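PDB 5NL8: ubiquitin-conjugating enzyme E2-21 kDa from Pichia angusta, which catalyses the transfer of ubiquitin through an active-site thioester as the E2 enzyme Pex4, and is probably required for peroxisome biogenesis. Local coordinates for residues Glu119-Ile124 against Glu150-Leu155; Val49-Pro53 against Ile142-Ala147; Phe58-Lys64 against Val104-His110. All coordinates share one frame; numbering follows the deposited sequence.

Interaction 1 (Glu119-Ile124 against Glu150-Leu155)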
loop_
_atom_site.group_PDB
_atom_site.type_symbol
_atom_site.label_atom_id
_atom_site.label_comp_id
_atom_site.label_asym_id
_atom_site.label_seq_id
_atom_site.Cartn_x
_atom_site.Cartn_y
_atom_site.Cartn_z
ATOM N N GLU A 119 9.665 2.586 -0.970
ATOM C CA GLU A 119 9.330 3.081 -2.298
ATOM C C GLU A 119 8.876 1.962 -3.229
ATOM O O GLU A 119 9.482 0.889 -3.284
ATOM C CB GLU A 119 10.522 3.816 -2.918
ATOM C CG GLU A 119 10.247 4.367 -4.313
ATOM C CD GLU A 119 11.432 5.109 -4.901
ATOM O OE1 GLU A 119 12.503 5.129 -4.257
ATOM O OE2 GLU A 119 11.292 5.671 -6.008
ATOM N N ILE A 120 7.787 2.224 -3.945
ATOM C CA ILE A 120 7.300 1.330 -4.985
ATOM C C ILE A 120 7.859 1.791 -6.325
ATOM O O ILE A 120 7.889 2.990 -6.608
ATOM C CB ILE A 120 5.760 1.307 -5.037
ATOM C CG1 ILE A 120 5.184 1.044 -3.644
ATOM C CG2 ILE A 120 5.261 0.270 -6.039
ATOM C CD1 ILE A 120 3.676 1.156 -3.580
ATOM N N CYS A 121 8.312 0.843 -7.139
ATOM C CA CYS A 121 8.918 1.164 -8.427
ATOM C C CYS A 121 7.968 1.974 -9.312
ATOM O O CYS A 121 6.804 1.607 -9.493
ATOM C CB CYS A 121 9.352 -0.119 -9.146
ATOM S SG CYS A 121 10.541 0.135 -10.485
ATOM N N LEU A 122 8.479 3.077 -9.854
ATOM C CA LEU A 122 7.697 3.994 -10.682
ATOM C C LEU A 122 7.129 3.324 -11.934
ATOM O O LEU A 122 6.118 3.773 -12.487
ATOM C CB LEU A 122 8.557 5.198 -11.080
ATOM C CG LEU A 122 9.044 6.090 -9.934
ATOM C CD1 LEU A 122 10.266 6.891 -10.353
ATOM C CD2 LEU A 122 7.932 7.015 -9.463
ATOM N N ASP A 123 7.788 2.252 -12.372
ATOM C CA ASP A 123 7.364 1.490 -13.544
ATOM C C ASP A 123 5.914 1.040 -13.435
ATOM O O ASP A 123 5.146 1.169 -14.386
ATOM C CB ASP A 123 8.260 0.263 -13.744
ATOM C CG ASP A 123 9.651 0.623 -14.227
ATOM O OD1 ASP A 123 10.059 1.791 -14.060
ATOM O OD2 ASP A 123 10.340 -0.270 -14.765
ATOM N N ILE A 124 5.553 0.518 -12.267
ATOM C CA ILE A 124 4.236 -0.076 -12.049
ATOM C C ILE A 124 3.107 0.869 -12.455
ATOM O O ILE A 124 2.221 0.490 -13.223
ATOM C CB ILE A 124 4.044 -0.502 -10.571
ATOM C CG1 ILE A 124 4.790 -1.808 -10.280
ATOM C CG2 ILE A 124 2.568 -0.700 -10.254
ATOM C CD1 ILE A 124 6.273 -1.652 -10.045
ATOM N N GLU A 150 5.962 -8.202 -10.541
ATOM C CA GLU A 150 6.669 -8.344 -11.807
ATOM C C GLU A 150 8.177 -8.329 -11.582
ATOM O O GLU A 150 8.757 -7.286 -11.272
ATOM C CB GLU A 150 6.264 -7.244 -12.793
ATOM C CG GLU A 150 6.123 -5.860 -12.190
ATOM C CD GLU A 150 4.687 -5.384 -12.180
ATOM O OE1 GLU A 150 4.421 -4.271 -12.684
ATOM O OE2 GLU A 150 3.821 -6.124 -11.669
ATOM N N PRO A 151 8.819 -9.496 -11.738
ATOM C CA PRO A 151 10.270 -9.636 -11.563
ATOM C C PRO A 151 11.077 -8.876 -12.620
ATOM O O PRO A 151 12.304 -8.932 -12.600
ATOM C CB PRO A 151 10.496 -11.147 -11.686
ATOM C CG PRO A 151 9.323 -11.648 -12.461
ATOM C CD PRO A 151 8.173 -10.784 -12.046
ATOM N N LEU A 152 10.393 -8.178 -13.521
ATOM C CA LEU A 152 11.057 -7.348 -14.520
ATOM C C LEU A 152 11.694 -6.107 -13.896
ATOM O O LEU A 152 12.795 -5.710 -14.278
ATOM C CB LEU A 152 10.068 -6.928 -15.613
ATOM C CG LEU A 152 9.726 -7.956 -16.697
ATOM C CD1 LEU A 152 9.194 -7.265 -17.945
ATOM C CD2 LEU A 152 10.934 -8.819 -17.034
ATOM N N SER A 153 11.004 -5.496 -12.936
ATOM C CA SER A 153 11.487 -4.265 -12.310
ATOM C C SER A 153 11.627 -4.386 -10.788
ATOM O O SER A 153 10.815 -3.840 -10.040
ATOM C CB SER A 153 10.554 -3.104 -12.658
ATOM O OG SER A 153 9.199 -3.522 -12.667
ATOM N N PRO A 154 12.677 -5.087 -10.327
ATOM C CA PRO A 154 12.863 -5.393 -8.905
ATOM C C PRO A 154 13.559 -4.294 -8.098
ATOM O O PRO A 154 14.493 -3.656 -8.585
ATOM C CB PRO A 154 13.736 -6.644 -8.945
ATOM C CG PRO A 154 14.588 -6.437 -10.155
ATOM C CD PRO A 154 13.737 -5.690 -11.157
ATOM N N LEU A 155 13.096 -4.091 -6.868
ATOM C CA LEU A 155 13.777 -3.224 -5.913
ATOM C C LEU A 155 14.249 -4.055 -4.728
ATOM O O LEU A 155 15.031 -3.591 -3.896
ATOM C CB LEU A 155 12.864 -2.089 -5.438
ATOM C CG LEU A 155 12.366 -1.116 -6.508
ATOM C CD1 LEU A 155 11.568 0.016 -5.878
ATOM C CD2 LEU A 155 13.527 -0.571 -7.318
#

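Interaction 2 (Val49-Pro53 against Ile142-Ala147)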
loop_
_atom_site.group_PDB
_atom_site.type_symbol
_atom_site.label_atom_id
_atom_site.label_comp_id
_atom_site.label_asym_id
_atom_site.label_seq_id
_atom_site.Cartn_x
_atom_site.Cartn_y
_atom_site.Cartn_z
ATOM N N VAL A 49 -4.738 3.130 4.047
ATOM C CA VAL A 49 -4.574 1.823 4.673
ATOM C C VAL A 49 -5.196 0.756 3.781
ATOM O O VAL A 49 -6.371 0.870 3.411
ATOM C CB VAL A 49 -5.223 1.762 6.074
ATOM C CG1 VAL A 49 -5.148 0.348 6.635
ATOM C CG2 VAL A 49 -4.557 2.751 7.023
ATOM N N ILE A 50 -4.407 -0.263 3.431
ATOM C CA ILE A 50 -4.889 -1.352 2.576
ATOM C C ILE A 50 -4.696 -2.736 3.195
ATOM O O ILE A 50 -3.794 -2.949 4.008
ATOM C CB ILE A 50 -4.197 -1.354 1.188
ATOM C CG1 ILE A 50 -2.689 -1.590 1.327
ATOM C CG2 ILE A 50 -4.487 -0.068 0.438
ATOM C CD1 ILE A 50 -1.967 -1.788 0.002
ATOM N N ARG A 51 -5.552 -3.673 2.791
ATOM C CA ARG A 51 -5.482 -5.054 3.254
ATOM C C ARG A 51 -4.873 -5.953 2.181
ATOM O O ARG A 51 -5.166 -5.802 0.996
ATOM C CB ARG A 51 -6.878 -5.562 3.643
ATOM C CG ARG A 51 -6.939 -7.037 4.028
ATOM C CD ARG A 51 -8.352 -7.469 4.441
ATOM N NE ARG A 51 -8.778 -6.872 5.707
ATOM C CZ ARG A 51 -9.715 -5.935 5.823
ATOM N NH1 ARG A 51 -10.341 -5.480 4.748
ATOM N NH2 ARG A 51 -10.034 -5.455 7.020
ATOM N N GLY A 52 -4.016 -6.880 2.599
ATOM C CA GLY A 52 -3.450 -7.859 1.687
ATOM C C GLY A 52 -4.529 -8.718 1.054
ATOM O O GLY A 52 -5.415 -9.220 1.746
ATOM N N PRO A 53 -4.458 -8.891 -0.271
ATOM C CA PRO A 53 -5.492 -9.583 -1.047
ATOM C C PRO A 53 -5.600 -11.067 -0.717
ATOM O O PRO A 53 -4.622 -11.689 -0.302
ATOM C CB PRO A 53 -5.036 -9.383 -2.494
ATOM C CG PRO A 53 -3.564 -9.195 -2.398
ATOM C CD PRO A 53 -3.334 -8.453 -1.116
ATOM N N ILE A 142 -2.288 -1.133 -6.449
ATOM C CA ILE A 142 -1.249 -1.589 -5.520
ATOM C C ILE A 142 -1.644 -2.888 -4.808
ATOM O O ILE A 142 -0.809 -3.798 -4.626
ATOM C CB ILE A 142 -0.921 -0.505 -4.487
ATOM C CG1 ILE A 142 -0.008 0.537 -5.120
ATOM C CG2 ILE A 142 -0.238 -1.094 -3.263
ATOM C CD1 ILE A 142 -0.389 1.929 -4.768
ATOM N N VAL A 143 -2.914 -2.982 -4.418
ATOM C CA VAL A 143 -3.422 -4.228 -3.844
ATOM C C VAL A 143 -3.243 -5.380 -4.843
ATOM O O VAL A 143 -2.872 -6.492 -4.467
ATOM C CB VAL A 143 -4.906 -4.110 -3.436
ATOM C CG1 VAL A 143 -5.434 -5.451 -2.949
ATOM C CG2 VAL A 143 -5.076 -3.049 -2.363
ATOM N N VAL A 144 -3.497 -5.100 -6.118
ATOM C CA VAL A 144 -3.251 -6.065 -7.183
ATOM C C VAL A 144 -1.774 -6.445 -7.228
ATOM O O VAL A 144 -1.428 -7.624 -7.321
ATOM C CB VAL A 144 -3.673 -5.513 -8.562
ATOM C CG1 VAL A 144 -3.157 -6.415 -9.685
ATOM C CG2 VAL A 144 -5.187 -5.354 -8.641
ATOM N N LEU A 145 -0.910 -5.434 -7.154
ATOM C CA LEU A 145 0.535 -5.640 -7.194
ATOM C C LEU A 145 1.004 -6.594 -6.102
ATOM O O LEU A 145 1.929 -7.383 -6.313
ATOM C CB LEU A 145 1.274 -4.307 -7.066
ATOM C CG LEU A 145 2.801 -4.400 -7.061
ATOM C CD1 LEU A 145 3.306 -4.974 -8.382
ATOM C CD2 LEU A 145 3.426 -3.042 -6.786
ATOM N N LEU A 146 0.365 -6.526 -4.937
ATOM C CA LEU A 146 0.701 -7.456 -3.862
ATOM C C LEU A 146 0.466 -8.918 -4.273
ATOM O O LEU A 146 1.168 -9.819 -3.811
ATOM C CB LEU A 146 -0.098 -7.135 -2.595
ATOM C CG LEU A 146 0.353 -5.902 -1.802
ATOM C CD1 LEU A 146 -0.404 -5.781 -0.479
ATOM C CD2 LEU A 146 1.858 -5.934 -1.565
ATOM N N ALA A 147 -0.511 -9.149 -5.145
ATOM C CA ALA A 147 -0.814 -10.503 -5.605
ATOM C C ALA A 147 -0.104 -10.852 -6.915
ATOM O O ALA A 147 0.054 -12.023 -7.239
ATOM C CB ALA A 147 -2.321 -10.683 -5.765
#

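Interaction 3 (Phe58-Lys64 against Val104-His110)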
loop_
_atom_site.group_PDB
_atom_site.type_symbol
_atom_site.label_atom_id
_atom_site.label_comp_id
_atom_site.label_asym_id
_atom_site.label_seq_id
_atom_site.Cartn_x
_atom_site.Cartn_y
_atom_site.Cartn_z
ATOM N N PHE A 58 0.126 -12.247 1.561
ATOM C CA PHE A 58 -0.101 -10.995 2.276
ATOM C C PHE A 58 -1.494 -10.922 2.901
ATOM O O PHE A 58 -1.831 -9.926 3.538
ATOM C CB PHE A 58 0.091 -9.800 1.335
ATOM C CG PHE A 58 1.462 -9.715 0.722
ATOM C CD1 PHE A 58 2.489 -9.048 1.373
ATOM C CD2 PHE A 58 1.721 -10.292 -0.510
ATOM C CE1 PHE A 58 3.751 -8.967 0.808
ATOM C CE2 PHE A 58 2.982 -10.214 -1.078
ATOM C CZ PHE A 58 3.996 -9.551 -0.418
ATOM N N GLU A 59 -2.299 -11.968 2.719
ATOM C CA GLU A 59 -3.714 -11.924 3.107
ATOM C C GLU A 59 -3.921 -11.706 4.606
ATOM O O GLU A 59 -3.103 -12.131 5.423
ATOM C CB GLU A 59 -4.433 -13.211 2.675
ATOM C CG GLU A 59 -4.070 -14.445 3.487
ATOM C CD GLU A 59 -4.873 -15.674 3.082
ATOM O OE1 GLU A 59 -4.740 -16.719 3.756
ATOM O OE2 GLU A 59 -5.636 -15.597 2.095
ATOM N N ASP A 60 -5.019 -11.030 4.944
ATOM C CA ASP A 60 -5.415 -10.777 6.331
ATOM C C ASP A 60 -4.351 -10.039 7.143
ATOM O O ASP A 60 -4.027 -10.430 8.265
ATOM C CB ASP A 60 -5.777 -12.090 7.029
ATOM C CG ASP A 60 -7.086 -12.671 6.532
ATOM O OD1 ASP A 60 -8.003 -11.884 6.209
ATOM O OD2 ASP A 60 -7.199 -13.914 6.464
ATOM N N ALA A 61 -3.812 -8.970 6.568
ATOM C CA ALA A 61 -2.897 -8.086 7.278
ATOM C C ALA A 61 -2.971 -6.711 6.641
ATOM O O ALA A 61 -3.251 -6.596 5.448
ATOM C CB ALA A 61 -1.477 -8.629 7.245
ATOM N N LEU A 62 -2.729 -5.671 7.432
ATOM C CA LEU A 62 -2.882 -4.300 6.950
ATOM C C LEU A 62 -1.542 -3.590 6.752
ATOM O O LEU A 62 -0.594 -3.808 7.508
ATOM C CB LEU A 62 -3.749 -3.495 7.919
ATOM C CG LEU A 62 -5.127 -4.065 8.268
ATOM C CD1 LEU A 62 -5.795 -3.224 9.344
ATOM C CD2 LEU A 62 -6.006 -4.146 7.034
ATOM N N TRP A 63 -1.479 -2.740 5.733
ATOM C CA TRP A 63 -0.317 -1.887 5.501
ATOM C C TRP A 63 -0.719 -0.430 5.292
ATOM O O TRP A 63 -1.804 -0.132 4.786
ATOM C CB TRP A 63 0.484 -2.369 4.292
ATOM C CG TRP A 63 1.367 -3.527 4.590
ATOM C CD1 TRP A 63 2.662 -3.480 5.015
ATOM C CD2 TRP A 63 1.022 -4.911 4.486
ATOM N NE1 TRP A 63 3.150 -4.757 5.178
ATOM C CE2 TRP A 63 2.165 -5.654 4.861
ATOM C CE3 TRP A 63 -0.134 -5.600 4.110
ATOM C CZ2 TRP A 63 2.178 -7.049 4.874
ATOM C CZ3 TRP A 63 -0.119 -6.987 4.122
ATOM C CH2 TRP A 63 1.031 -7.695 4.502
ATOM N N LYS A 64 0.177 0.471 5.684
ATOM C CA LYS A 64 -0.041 1.901 5.530
ATOM C C LYS A 64 0.718 2.415 4.313
ATOM O O LYS A 64 1.805 1.928 3.989
ATOM C CB LYS A 64 0.397 2.652 6.789
ATOM C CG LYS A 64 -0.523 3.786 7.214
ATOM C CD LYS A 64 -0.727 3.773 8.727
ATOM C CE LYS A 64 -1.678 4.870 9.193
ATOM N NZ LYS A 64 -1.132 6.234 8.943
ATOM N N VAL A 104 -1.063 -2.784 12.303
ATOM C CA VAL A 104 -0.513 -2.650 10.971
ATOM C C VAL A 104 0.911 -3.205 10.961
ATOM O O VAL A 104 1.653 -3.053 11.937
ATOM C CB VAL A 104 -0.514 -1.176 10.517
ATOM C CG1 VAL A 104 0.011 -1.040 9.103
ATOM C CG2 VAL A 104 -1.915 -0.598 10.618
ATOM N N CYS A 105 1.279 -3.868 9.870
ATOM C CA CYS A 105 2.648 -4.337 9.680
ATOM C C CYS A 105 3.515 -3.231 9.087
ATOM O O CYS A 105 3.132 -2.594 8.109
ATOM C CB CYS A 105 2.675 -5.567 8.778
ATOM S SG CYS A 105 4.339 -6.200 8.472
ATOM N N TYR A 106 4.689 -3.009 9.669
ATOM C CA TYR A 106 5.526 -1.887 9.251
ATOM C C TYR A 106 6.812 -2.305 8.541
ATOM O O TYR A 106 7.805 -1.579 8.568
ATOM C CB TYR A 106 5.866 -1.009 10.456
ATOM C CG TYR A 106 4.682 -0.230 10.968
ATOM C CD1 TYR A 106 4.192 0.859 10.262
ATOM C CD2 TYR A 106 4.048 -0.585 12.151
ATOM C CE1 TYR A 106 3.110 1.576 10.718
ATOM C CE2 TYR A 106 2.960 0.129 12.617
ATOM C CZ TYR A 106 2.498 1.209 11.896
ATOM O OH TYR A 106 1.418 1.930 12.346
ATOM N N LYS A 107 6.786 -3.476 7.913
ATOM C CA LYS A 107 7.835 -3.898 6.991
ATOM C C LYS A 107 7.161 -4.494 5.758
ATOM O O LYS A 107 6.205 -5.255 5.888
ATOM C CB LYS A 107 8.776 -4.918 7.640
ATOM C CG LYS A 107 9.620 -4.388 8.797
ATOM C CD LYS A 107 10.785 -3.533 8.312
ATOM C CE LYS A 107 11.738 -3.211 9.458
ATOM N NZ LYS A 107 12.846 -2.299 9.043
ATOM N N MET A 108 7.636 -4.143 4.564
ATOM C CA MET A 108 7.045 -4.679 3.337
ATOM C C MET A 108 8.085 -5.376 2.463
ATOM O O MET A 108 8.794 -4.731 1.690
ATOM C CB MET A 108 6.343 -3.567 2.545
ATOM C CG MET A 108 5.907 -3.962 1.125
ATOM S SD MET A 108 5.033 -5.540 1.006
ATOM C CE MET A 108 3.467 -5.094 1.739
ATOM N N PRO A 109 8.185 -6.708 2.593
ATOM C CA PRO A 109 9.056 -7.519 1.736
ATOM C C PRO A 109 8.353 -7.910 0.440
ATOM O O PRO A 109 7.428 -8.726 0.439
ATOM C CB PRO A 109 9.354 -8.742 2.603
ATOM C CG PRO A 109 8.148 -8.886 3.455
ATOM C CD PRO A 109 7.574 -7.508 3.670
ATOM N N HIS A 110 8.799 -7.322 -0.662
ATOM C CA HIS A 110 8.139 -7.506 -1.943
ATOM C C HIS A 110 9.115 -7.183 -3.064
ATOM O O HIS A 110 9.899 -6.242 -2.949
ATOM C CB HIS A 110 6.891 -6.617 -2.032
ATOM C CG HIS A 110 6.060 -6.849 -3.255
ATOM N ND1 HIS A 110 6.408 -6.358 -4.497
ATOM C CD2 HIS A 110 4.888 -7.507 -3.427
ATOM C CE1 HIS A 110 5.489 -6.710 -5.379
ATOM N NE2 HIS A 110 4.557 -7.404 -4.756
HETATM O O HOH W 1 2.976 -0.234 6.583
#

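Interaction 1 (Glu119-Ile124 against Glu150-Leu155)
Cys121, the predicted thioester-forming residue, faces Ser153 and Leu155 at the active-site groove of the UBC fold, between the turn leading into helix 122-126 and the loop after helix 135-147. Van der Waals contacts carry the interface. The CD1 methyl of Leu155 settles against the backbone of 119-121, 3.4 Å from Glu119 O and 3.6 Å from Cys121 N, and it also touches Cys121 CB at 4.0 Å. With SG anti to the backbone N (chi1 -162°), the thiol comes alongside Ser153, SG 3.9 Å from Ser153 CB. That same Ser153 CB meets the carboxylate of Asp123, at 3.5 Å from OD2, so the serine offers its methylene to both neighbours.

Hydrogen bonds to the HPN motif join the two segments indirectly: Asn112 ND2 donates to both Glu150 O and Ser153 O, while backbone bonds tie Cys121 to Asn112 and Leu155 to Pro111. Within the turn, Ile124 N reaches Cys121 O at 3.2 Å.

At the far end a carboxylate oxygen lies on a hydrocarbon branch. A bend at chi2 (-112°) brings Glu150 OE1 to 3.5 Å from Ile124 CG1.

Interaction 2 (Val49-Pro53 against Ile142-Ala147)
Ile50 and Pro53 press against Ile142, Val143, Leu146 and Ala147 where the antiparallel sheet of the UBC fold packs on helix 135-147; the Ile50 part is buried and the Pro53 end lies nearer the surface. Strand 49-51 and helix 142-147 run in broadly the same direction, their axes 9.4 Å apart at closest approach and crossing at -38°. The packing falls into two clusters, one centred on each of the two leading residues.

Ile50 carries the strand part. Its CG1 stands between the backbone N and the carbonyl carbon (chi1 63°), and the extended branch beyond it delivers CD1 to the helix. There it meets Ile142 CG2 at 3.8 Å, the two side chains lying about perpendicular. Val143, by contrast, runs alongside Ile50 but points the other way, with its CG2 4.0 Å from Ile50 CB. The other Val143 methyl, CG1, lies anti to the backbone N (chi1 175°) and turns to the chain beyond the strand, 4.0 Å from Pro53 CB. One valine thus joins the two clusters, CG2 lying on Ile50 and CG1 on Pro53.

Beyond the strand, Gly52 carries the chain past the end of Leu146, with Gly52 CA 4.3 Å from Leu146 CD1. The Pro53 ring then comes down on the last residues of 142-147. It crosses the Leu146 side chain at about a right angle, CD resting 3.8 Å from Leu146 CB. Contacts of Ile142 and Leu146 with Phe82 on strand 79-82 extend the same apolar core across the sheet. Where the proline ring meets the helix backbone, Pro53 CG lies 3.5 Å from Val143 O and 3.9 Å from Ala147 CB.

Interaction 3 (Phe58-Lys64 against Val104-His110)
In the UBC fold, the chain entering the HPN motif (its histidine is His110) packs on two aromatics, Met108 against Trp63 and His110 against Phe58. Cys105 and Met108 sandwich the Trp63 indole: the Met108 CE methyl sits 3.4 Å from the centroid of the five-membered ring, a CH-pi contact over the face, while Cys105 CB lies against the opposite face. The indole edge is held as well. Trp63 NE1 donates to Lys107 O at 3.2 Å in a nearly straight bond (170°). The acceptor lies in the ring plane, although the N-H arrives 47° out of the carbonyl plane. Together, the bond and the two covered faces restrict the rotation of the ring.

Where strand 104-105 ends beside the start of strand 62-68, Cys105 N donates to Leu62 O at 3.0 Å. The next backbone link is made by a water, which accepts from Lys64 N at 3.0 Å and donates to Cys105 O at 2.8 Å.

Bends at chi2 (48°) and chi3 let Met108 serve both aromatics, its sulfur making an oblique Met-aromatic contact with Phe58, SD 3.7 Å from CE1. The His110 imidazole is bonded on both nitrogens, ND1 to Asn112 N and NE2 to Leu145 O. Phe58 CZ meets it at its edge, 3.7 Å from His110 CD2, and also lies 3.6 Å from Pro109 O.

Interaction 1 holds the predicted active-site Cys121, and interaction 2 touches both other contacts. Interactions 2 and 3 have centres about 9 Å apart and share the sheet, where strands 45-51 and 62-68 are neighbours: Ile50 O and Trp63 N are 2.9 Å apart, a probable hydrogen bond. Interaction 3 is nested in the chain loop that interaction 2 closes. Helix 135-147 carries the packing on to interaction 1, Leu145 CD2 lying 3.9 Å from Ile120 CG2. Interactions 1 and 3 do not touch, their nearest atoms being about 5 Å apart. The side chains of His110 and Ile142 lie about 8 Å and 10 Å from that of Cys121.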